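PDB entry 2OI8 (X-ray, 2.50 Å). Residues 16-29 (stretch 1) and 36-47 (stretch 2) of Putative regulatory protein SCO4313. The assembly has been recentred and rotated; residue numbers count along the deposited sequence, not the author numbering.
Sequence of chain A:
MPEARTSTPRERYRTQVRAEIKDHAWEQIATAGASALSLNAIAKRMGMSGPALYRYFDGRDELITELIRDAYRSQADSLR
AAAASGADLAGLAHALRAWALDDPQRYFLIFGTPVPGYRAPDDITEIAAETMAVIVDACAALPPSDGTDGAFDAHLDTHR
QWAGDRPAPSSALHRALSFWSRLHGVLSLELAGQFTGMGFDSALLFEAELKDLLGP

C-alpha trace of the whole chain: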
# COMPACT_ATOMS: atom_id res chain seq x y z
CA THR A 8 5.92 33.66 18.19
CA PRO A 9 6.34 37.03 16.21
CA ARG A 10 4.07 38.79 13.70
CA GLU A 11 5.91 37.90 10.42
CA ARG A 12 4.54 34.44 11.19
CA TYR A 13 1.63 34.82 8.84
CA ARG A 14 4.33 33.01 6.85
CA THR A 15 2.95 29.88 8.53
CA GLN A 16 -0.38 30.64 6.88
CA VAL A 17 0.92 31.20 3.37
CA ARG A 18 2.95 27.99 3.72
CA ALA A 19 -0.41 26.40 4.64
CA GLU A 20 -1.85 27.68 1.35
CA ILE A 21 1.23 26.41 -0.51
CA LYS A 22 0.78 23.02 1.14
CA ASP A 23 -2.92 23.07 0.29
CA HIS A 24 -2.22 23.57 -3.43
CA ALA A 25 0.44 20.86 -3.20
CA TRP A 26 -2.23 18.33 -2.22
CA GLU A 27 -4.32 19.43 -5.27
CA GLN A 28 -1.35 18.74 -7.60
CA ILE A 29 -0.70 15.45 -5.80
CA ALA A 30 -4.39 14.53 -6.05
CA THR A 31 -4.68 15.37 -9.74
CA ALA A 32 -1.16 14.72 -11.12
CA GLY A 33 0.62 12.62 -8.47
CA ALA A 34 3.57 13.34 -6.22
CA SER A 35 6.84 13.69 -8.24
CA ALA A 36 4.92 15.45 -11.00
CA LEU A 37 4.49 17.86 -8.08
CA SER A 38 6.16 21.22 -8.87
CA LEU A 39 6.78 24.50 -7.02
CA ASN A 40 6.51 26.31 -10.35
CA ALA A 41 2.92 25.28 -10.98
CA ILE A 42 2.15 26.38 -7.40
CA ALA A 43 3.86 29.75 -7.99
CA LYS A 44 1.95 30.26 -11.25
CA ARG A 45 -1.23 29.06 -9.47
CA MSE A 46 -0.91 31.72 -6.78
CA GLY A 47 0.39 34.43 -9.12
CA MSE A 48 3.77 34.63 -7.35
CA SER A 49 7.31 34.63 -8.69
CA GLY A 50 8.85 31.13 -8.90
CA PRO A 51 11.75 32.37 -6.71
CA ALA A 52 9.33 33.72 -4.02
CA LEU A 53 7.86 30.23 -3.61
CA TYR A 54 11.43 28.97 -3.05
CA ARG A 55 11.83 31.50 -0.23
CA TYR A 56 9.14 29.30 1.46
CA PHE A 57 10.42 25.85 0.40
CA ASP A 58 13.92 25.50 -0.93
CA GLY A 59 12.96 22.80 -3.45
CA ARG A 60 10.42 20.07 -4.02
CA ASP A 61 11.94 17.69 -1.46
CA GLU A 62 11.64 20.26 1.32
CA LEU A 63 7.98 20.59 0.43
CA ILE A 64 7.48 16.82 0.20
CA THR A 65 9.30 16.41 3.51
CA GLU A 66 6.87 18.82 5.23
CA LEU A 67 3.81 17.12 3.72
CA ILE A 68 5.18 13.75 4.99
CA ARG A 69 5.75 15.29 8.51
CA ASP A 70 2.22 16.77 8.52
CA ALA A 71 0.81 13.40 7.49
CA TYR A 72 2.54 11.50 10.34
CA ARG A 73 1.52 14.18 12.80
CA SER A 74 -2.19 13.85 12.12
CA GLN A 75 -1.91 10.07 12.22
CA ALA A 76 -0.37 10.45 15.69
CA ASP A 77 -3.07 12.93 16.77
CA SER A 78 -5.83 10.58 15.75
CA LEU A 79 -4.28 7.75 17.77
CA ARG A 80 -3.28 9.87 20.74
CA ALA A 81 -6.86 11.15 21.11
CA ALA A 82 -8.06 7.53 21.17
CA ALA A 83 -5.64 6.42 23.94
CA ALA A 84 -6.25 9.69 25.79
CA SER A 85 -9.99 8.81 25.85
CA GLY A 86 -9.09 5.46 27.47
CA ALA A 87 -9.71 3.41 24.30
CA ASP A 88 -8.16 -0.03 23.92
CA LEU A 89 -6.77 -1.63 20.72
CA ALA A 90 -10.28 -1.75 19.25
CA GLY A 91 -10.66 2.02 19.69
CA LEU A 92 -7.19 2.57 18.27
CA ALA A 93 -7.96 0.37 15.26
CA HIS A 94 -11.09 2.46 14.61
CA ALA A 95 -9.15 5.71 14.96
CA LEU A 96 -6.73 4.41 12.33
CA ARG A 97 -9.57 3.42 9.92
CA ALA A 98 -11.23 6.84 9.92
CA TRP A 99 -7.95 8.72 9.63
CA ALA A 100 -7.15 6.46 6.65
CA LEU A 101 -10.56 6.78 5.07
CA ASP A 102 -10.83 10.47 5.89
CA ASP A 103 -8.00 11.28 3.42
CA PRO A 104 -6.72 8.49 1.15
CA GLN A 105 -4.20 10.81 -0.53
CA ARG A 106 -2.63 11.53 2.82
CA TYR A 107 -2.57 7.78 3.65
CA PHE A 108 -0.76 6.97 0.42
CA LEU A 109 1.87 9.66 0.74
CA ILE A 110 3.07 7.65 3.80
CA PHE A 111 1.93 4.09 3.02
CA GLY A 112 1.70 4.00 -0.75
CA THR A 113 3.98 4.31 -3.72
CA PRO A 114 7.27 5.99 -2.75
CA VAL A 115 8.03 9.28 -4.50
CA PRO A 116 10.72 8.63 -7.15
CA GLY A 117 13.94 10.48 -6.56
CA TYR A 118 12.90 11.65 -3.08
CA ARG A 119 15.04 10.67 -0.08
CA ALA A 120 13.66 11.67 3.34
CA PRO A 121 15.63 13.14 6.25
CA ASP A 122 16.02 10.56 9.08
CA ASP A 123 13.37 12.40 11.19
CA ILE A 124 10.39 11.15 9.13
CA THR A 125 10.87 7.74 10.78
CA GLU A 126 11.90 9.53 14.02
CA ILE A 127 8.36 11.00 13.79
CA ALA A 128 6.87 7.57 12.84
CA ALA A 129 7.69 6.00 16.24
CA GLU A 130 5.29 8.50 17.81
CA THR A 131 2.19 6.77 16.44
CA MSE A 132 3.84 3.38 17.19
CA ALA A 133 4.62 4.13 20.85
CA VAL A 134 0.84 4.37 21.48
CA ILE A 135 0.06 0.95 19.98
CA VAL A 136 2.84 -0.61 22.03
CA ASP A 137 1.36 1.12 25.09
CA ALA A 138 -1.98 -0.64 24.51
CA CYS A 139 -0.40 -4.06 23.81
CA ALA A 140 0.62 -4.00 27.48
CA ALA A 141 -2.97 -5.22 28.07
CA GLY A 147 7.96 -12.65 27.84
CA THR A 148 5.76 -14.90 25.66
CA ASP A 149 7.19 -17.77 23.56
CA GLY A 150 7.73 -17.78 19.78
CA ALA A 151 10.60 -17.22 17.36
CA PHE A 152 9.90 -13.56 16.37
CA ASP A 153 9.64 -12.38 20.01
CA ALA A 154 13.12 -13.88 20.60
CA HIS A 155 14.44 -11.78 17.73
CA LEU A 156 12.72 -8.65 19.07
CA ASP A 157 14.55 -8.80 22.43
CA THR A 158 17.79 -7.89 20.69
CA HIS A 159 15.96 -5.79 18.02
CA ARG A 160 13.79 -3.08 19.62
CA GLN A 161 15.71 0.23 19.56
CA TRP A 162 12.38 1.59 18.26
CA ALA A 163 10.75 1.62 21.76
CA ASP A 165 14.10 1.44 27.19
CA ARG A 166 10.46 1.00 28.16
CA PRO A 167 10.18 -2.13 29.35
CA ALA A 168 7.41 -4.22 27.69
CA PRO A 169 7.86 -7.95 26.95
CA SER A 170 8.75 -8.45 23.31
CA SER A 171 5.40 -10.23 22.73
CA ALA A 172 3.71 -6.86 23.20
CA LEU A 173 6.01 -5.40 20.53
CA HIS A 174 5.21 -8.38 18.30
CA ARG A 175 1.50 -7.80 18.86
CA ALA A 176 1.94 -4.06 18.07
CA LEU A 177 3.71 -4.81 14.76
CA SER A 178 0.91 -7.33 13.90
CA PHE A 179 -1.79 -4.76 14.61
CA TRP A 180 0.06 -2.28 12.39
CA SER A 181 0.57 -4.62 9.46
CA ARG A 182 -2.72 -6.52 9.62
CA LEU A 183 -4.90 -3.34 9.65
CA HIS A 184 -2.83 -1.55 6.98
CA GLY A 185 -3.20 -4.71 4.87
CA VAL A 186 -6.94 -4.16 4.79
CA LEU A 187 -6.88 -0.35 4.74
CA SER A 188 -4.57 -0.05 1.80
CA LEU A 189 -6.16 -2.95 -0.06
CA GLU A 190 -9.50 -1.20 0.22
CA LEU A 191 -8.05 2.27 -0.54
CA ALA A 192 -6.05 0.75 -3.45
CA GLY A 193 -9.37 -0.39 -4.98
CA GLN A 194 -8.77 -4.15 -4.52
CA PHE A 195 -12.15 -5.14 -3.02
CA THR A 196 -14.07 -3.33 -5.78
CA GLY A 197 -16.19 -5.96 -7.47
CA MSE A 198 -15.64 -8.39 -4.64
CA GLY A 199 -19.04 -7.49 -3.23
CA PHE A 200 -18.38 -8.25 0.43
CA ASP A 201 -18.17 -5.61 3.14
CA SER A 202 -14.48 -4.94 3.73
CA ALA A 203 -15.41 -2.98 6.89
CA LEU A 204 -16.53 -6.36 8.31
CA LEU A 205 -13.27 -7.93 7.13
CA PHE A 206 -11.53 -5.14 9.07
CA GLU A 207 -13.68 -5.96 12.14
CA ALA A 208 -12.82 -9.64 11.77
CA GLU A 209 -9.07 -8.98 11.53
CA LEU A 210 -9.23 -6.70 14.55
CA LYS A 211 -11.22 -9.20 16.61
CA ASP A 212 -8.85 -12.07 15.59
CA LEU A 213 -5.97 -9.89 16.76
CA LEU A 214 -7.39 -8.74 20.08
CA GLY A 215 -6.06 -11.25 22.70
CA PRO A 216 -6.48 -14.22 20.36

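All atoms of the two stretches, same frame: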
# COMPACT_ATOMS: atom_id res chain seq x y z
N GLN A 16 0.87 30.73 7.63
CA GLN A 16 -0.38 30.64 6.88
C GLN A 16 -0.23 30.60 5.36
O GLN A 16 -0.99 29.89 4.68
CB GLN A 16 -1.36 31.71 7.30
CG GLN A 16 -2.13 31.29 8.53
CD GLN A 16 -2.76 32.45 9.19
OE1 GLN A 16 -3.98 32.56 9.24
NE2 GLN A 16 -1.93 33.38 9.68
N VAL A 17 0.73 31.33 4.80
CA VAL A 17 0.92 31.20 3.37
C VAL A 17 1.49 29.81 3.04
O VAL A 17 0.99 29.13 2.14
CB VAL A 17 1.62 32.43 2.69
CG1 VAL A 17 2.30 33.31 3.70
CG2 VAL A 17 2.57 31.99 1.58
N ARG A 18 2.46 29.36 3.83
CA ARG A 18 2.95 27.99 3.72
C ARG A 18 1.79 26.98 3.75
O ARG A 18 1.81 26.00 3.00
CB ARG A 18 3.97 27.68 4.81
CG ARG A 18 5.37 28.22 4.50
CD ARG A 18 6.51 27.44 5.21
NE ARG A 18 6.19 27.10 6.60
CZ ARG A 18 6.20 27.97 7.62
NH1 ARG A 18 6.53 29.26 7.42
NH2 ARG A 18 5.88 27.55 8.85
N ALA A 19 0.78 27.26 4.58
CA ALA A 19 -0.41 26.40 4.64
C ALA A 19 -1.19 26.44 3.33
O ALA A 19 -1.68 25.41 2.89
CB ALA A 19 -1.28 26.75 5.82
N GLU A 20 -1.27 27.60 2.69
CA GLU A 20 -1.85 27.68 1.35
C GLU A 20 -1.01 26.95 0.30
O GLU A 20 -1.57 26.27 -0.57
CB GLU A 20 -2.02 29.13 0.92
CG GLU A 20 -3.33 29.72 1.35
CD GLU A 20 -4.48 29.33 0.42
OE1 GLU A 20 -5.08 28.24 0.62
OE2 GLU A 20 -4.79 30.13 -0.51
N ILE A 21 0.32 27.09 0.39
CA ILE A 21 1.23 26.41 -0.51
C ILE A 21 0.97 24.92 -0.40
O ILE A 21 0.78 24.25 -1.41
CB ILE A 21 2.72 26.57 -0.15
CG1 ILE A 21 3.12 28.02 0.15
CG2 ILE A 21 3.61 25.93 -1.25
CD1 ILE A 21 3.05 28.96 -0.98
N LYS A 22 0.96 24.44 0.85
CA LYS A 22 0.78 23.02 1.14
C LYS A 22 -0.55 22.52 0.63
O LYS A 22 -0.59 21.46 -0.02
CB LYS A 22 0.97 22.72 2.62
CG LYS A 22 2.45 22.74 2.99
CD LYS A 22 2.76 22.17 4.35
CE LYS A 22 2.13 23.02 5.45
NZ LYS A 22 2.76 22.64 6.74
N ASP A 23 -1.62 23.29 0.90
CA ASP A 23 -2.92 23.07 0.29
C ASP A 23 -2.86 22.86 -1.22
O ASP A 23 -3.32 21.83 -1.71
CB ASP A 23 -3.89 24.22 0.58
CG ASP A 23 -4.73 23.98 1.82
OD1 ASP A 23 -4.45 23.01 2.55
OD2 ASP A 23 -5.66 24.77 2.06
N HIS A 24 -2.28 23.79 -1.98
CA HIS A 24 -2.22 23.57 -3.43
C HIS A 24 -1.40 22.36 -3.81
O HIS A 24 -1.68 21.72 -4.83
CB HIS A 24 -1.72 24.81 -4.18
CG HIS A 24 -2.62 25.99 -3.99
ND1 HIS A 24 -3.93 25.99 -4.40
CD2 HIS A 24 -2.41 27.18 -3.38
CE1 HIS A 24 -4.49 27.14 -4.07
NE2 HIS A 24 -3.59 27.88 -3.45
N ALA A 25 -0.41 22.03 -2.98
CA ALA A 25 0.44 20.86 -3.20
C ALA A 25 -0.39 19.57 -3.15
O ALA A 25 -0.19 18.68 -3.97
CB ALA A 25 1.58 20.82 -2.20
N TRP A 26 -1.33 19.48 -2.22
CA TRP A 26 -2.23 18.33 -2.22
C TRP A 26 -3.01 18.26 -3.54
O TRP A 26 -3.09 17.18 -4.13
CB TRP A 26 -3.13 18.31 -0.99
CG TRP A 26 -2.35 18.04 0.28
CD1 TRP A 26 -1.99 18.95 1.25
CD2 TRP A 26 -1.79 16.77 0.70
NE1 TRP A 26 -1.26 18.33 2.25
CE2 TRP A 26 -1.13 17.00 1.94
CE3 TRP A 26 -1.81 15.47 0.17
CZ2 TRP A 26 -0.48 15.98 2.63
CZ3 TRP A 26 -1.16 14.47 0.86
CH2 TRP A 26 -0.51 14.73 2.08
N GLU A 27 -3.55 19.39 -4.01
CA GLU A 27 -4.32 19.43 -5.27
C GLU A 27 -3.51 18.79 -6.40
O GLU A 27 -3.99 17.86 -7.07
CB GLU A 27 -4.74 20.86 -5.67
CG GLU A 27 -5.92 21.43 -4.91
CD GLU A 27 -6.16 22.95 -5.17
OE1 GLU A 27 -5.21 23.74 -5.43
OE2 GLU A 27 -7.34 23.35 -5.10
N GLN A 28 -2.28 19.29 -6.60
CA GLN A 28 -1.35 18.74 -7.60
C GLN A 28 -1.05 17.27 -7.38
O GLN A 28 -0.88 16.53 -8.35
CB GLN A 28 -0.03 19.52 -7.63
CG GLN A 28 -0.08 20.86 -8.31
CD GLN A 28 1.30 21.41 -8.59
OE1 GLN A 28 1.56 22.60 -8.43
NE2 GLN A 28 2.21 20.53 -9.01
N ILE A 29 -0.93 16.86 -6.12
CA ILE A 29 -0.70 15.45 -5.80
C ILE A 29 -1.95 14.68 -6.23
O ILE A 29 -1.88 13.74 -7.02
CB ILE A 29 -0.40 15.21 -4.29
CG1 ILE A 29 0.93 15.86 -3.93
CG2 ILE A 29 -0.40 13.70 -3.94
CD1 ILE A 29 1.40 15.46 -2.53
N ALA A 36 5.40 14.45 -10.05
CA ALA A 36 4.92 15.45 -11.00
C ALA A 36 4.71 16.76 -10.26
O ALA A 36 4.55 17.81 -10.89
CB ALA A 36 3.64 14.99 -11.66
N LEU A 37 4.70 16.69 -8.94
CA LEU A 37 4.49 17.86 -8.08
C LEU A 37 5.58 18.93 -8.24
O LEU A 37 6.76 18.65 -8.07
CB LEU A 37 4.40 17.39 -6.62
CG LEU A 37 4.52 18.38 -5.46
CD1 LEU A 37 3.42 19.45 -5.49
CD2 LEU A 37 4.48 17.59 -4.17
N SER A 38 5.18 20.17 -8.54
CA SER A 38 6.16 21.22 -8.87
C SER A 38 5.87 22.61 -8.28
O SER A 38 4.80 23.17 -8.49
CB SER A 38 6.32 21.34 -10.39
OG SER A 38 5.24 22.05 -10.96
N LEU A 39 6.86 23.16 -7.59
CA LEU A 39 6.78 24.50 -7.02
C LEU A 39 6.46 25.59 -8.04
O LEU A 39 5.90 26.62 -7.68
CB LEU A 39 8.07 24.84 -6.28
CG LEU A 39 8.28 24.13 -4.95
CD1 LEU A 39 9.67 24.41 -4.44
CD2 LEU A 39 7.27 24.60 -3.95
N ASN A 40 6.81 25.35 -9.30
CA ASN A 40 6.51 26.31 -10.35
C ASN A 40 5.05 26.42 -10.73
O ASN A 40 4.58 27.52 -11.06
CB ASN A 40 7.31 26.00 -11.59
CG ASN A 40 8.61 26.76 -11.64
OD1 ASN A 40 9.37 26.60 -12.59
ND2 ASN A 40 8.85 27.60 -10.64
N ALA A 41 4.35 25.29 -10.72
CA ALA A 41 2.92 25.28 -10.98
C ALA A 41 2.17 25.96 -9.83
O ALA A 41 1.23 26.71 -10.05
CB ALA A 41 2.43 23.86 -11.17
N ILE A 42 2.62 25.68 -8.60
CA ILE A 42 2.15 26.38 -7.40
C ILE A 42 2.33 27.89 -7.57
O ILE A 42 1.37 28.64 -7.46
CB ILE A 42 2.92 25.91 -6.14
CG1 ILE A 42 3.05 24.36 -6.10
CG2 ILE A 42 2.28 26.49 -4.89
CD1 ILE A 42 2.37 23.66 -4.95
N ALA A 43 3.56 28.33 -7.85
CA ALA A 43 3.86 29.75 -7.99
C ALA A 43 2.92 30.39 -9.01
O ALA A 43 2.25 31.39 -8.70
CB ALA A 43 5.32 29.98 -8.37
N LYS A 44 2.85 29.80 -10.20
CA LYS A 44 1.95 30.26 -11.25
C LYS A 44 0.50 30.20 -10.78
O LYS A 44 -0.28 31.11 -11.08
CB LYS A 44 2.15 29.46 -12.57
N ARG A 45 0.14 29.18 -10.00
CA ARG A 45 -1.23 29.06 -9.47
C ARG A 45 -1.63 30.19 -8.52
O ARG A 45 -2.79 30.61 -8.50
CB ARG A 45 -1.46 27.72 -8.78
CG ARG A 45 -2.71 27.03 -9.29
CD ARG A 45 -3.76 26.82 -8.24
NE ARG A 45 -4.67 27.94 -8.14
CZ ARG A 45 -5.80 27.94 -7.45
NH1 ARG A 45 -6.20 26.84 -6.81
NH2 ARG A 45 -6.55 29.02 -7.42
N MSE A 46 -0.66 30.68 -7.75
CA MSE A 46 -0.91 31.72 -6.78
C MSE A 46 -0.48 33.08 -7.28
O MSE A 46 -0.50 34.05 -6.54
CB MSE A 46 -0.17 31.41 -5.48
CG MSE A 46 -0.68 30.18 -4.75
SE MSE A 46 0.49 29.60 -3.28
CE MSE A 46 0.21 31.17 -2.08
N GLY A 47 -0.08 33.17 -8.54
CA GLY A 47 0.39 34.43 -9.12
C GLY A 47 1.61 35.05 -8.45
O GLY A 47 1.75 36.28 -8.40

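A long helix and a short helix with its leading loop pack through an apolar seam, bordered on the solvent side by a histidine, an arginine and a glutamate. Residues 16-29 belong to one continuous helix; in the second stretch, residues 39-45 form a helix whose axis lies 10.1 Å from the first at closest approach, with 117° between their N-to-C directions. The backbones run close at His24 and Ile42 (CA to CA 6.5 Å) and closer still at Gln28 and Leu37 (CA to CA 5.9 Å). Together they bury 631 Å².

Ile42 is the central knob: its side chain sits among Ile21, His24, Ala25 and Gln28, with CD1 4.0 Å from Ala25 CB and CG2 3.9 Å from Ile21 CG2. Ala25 CB also meets Leu37, whose CD1 lies 4.0 Å away, while Leu37 CD2 reaches Ile29 CG1 at 4.0 Å. Toward the start of the long helix, selenomethionine Met46 extends the seam: its SE meets Ile21 CD1 at 3.5 Å, and its CE lies 4.4 Å from Val17 CG2. The same selenium is 4.8 Å from the centroid of the His24 ring, approaching obliquely.

Charge is handled at the margin. Glu27 OE1 accepts a hydrogen bond from His24 ND1 (2.8 Å, nearly linear) and forms a salt bridge with Arg45 NH1 at 3.5 Å. The carboxylate lies near the guanidinium plane, whereas His24 CE1 lies over one guanidinium face, 3.2 Å from Arg45 NH1.

The CA-to-CB bond of Gln28 points toward the second stretch, and its side chain lies beside Leu37, Ser38, Ala41 and Ile42; it has the largest area covered by the other stretch, and its amide orientation is uncertain. There, Ser38 occupies the N-cap position, its OG accepting a weak capping bond from Ala41 N at 3.4 Å.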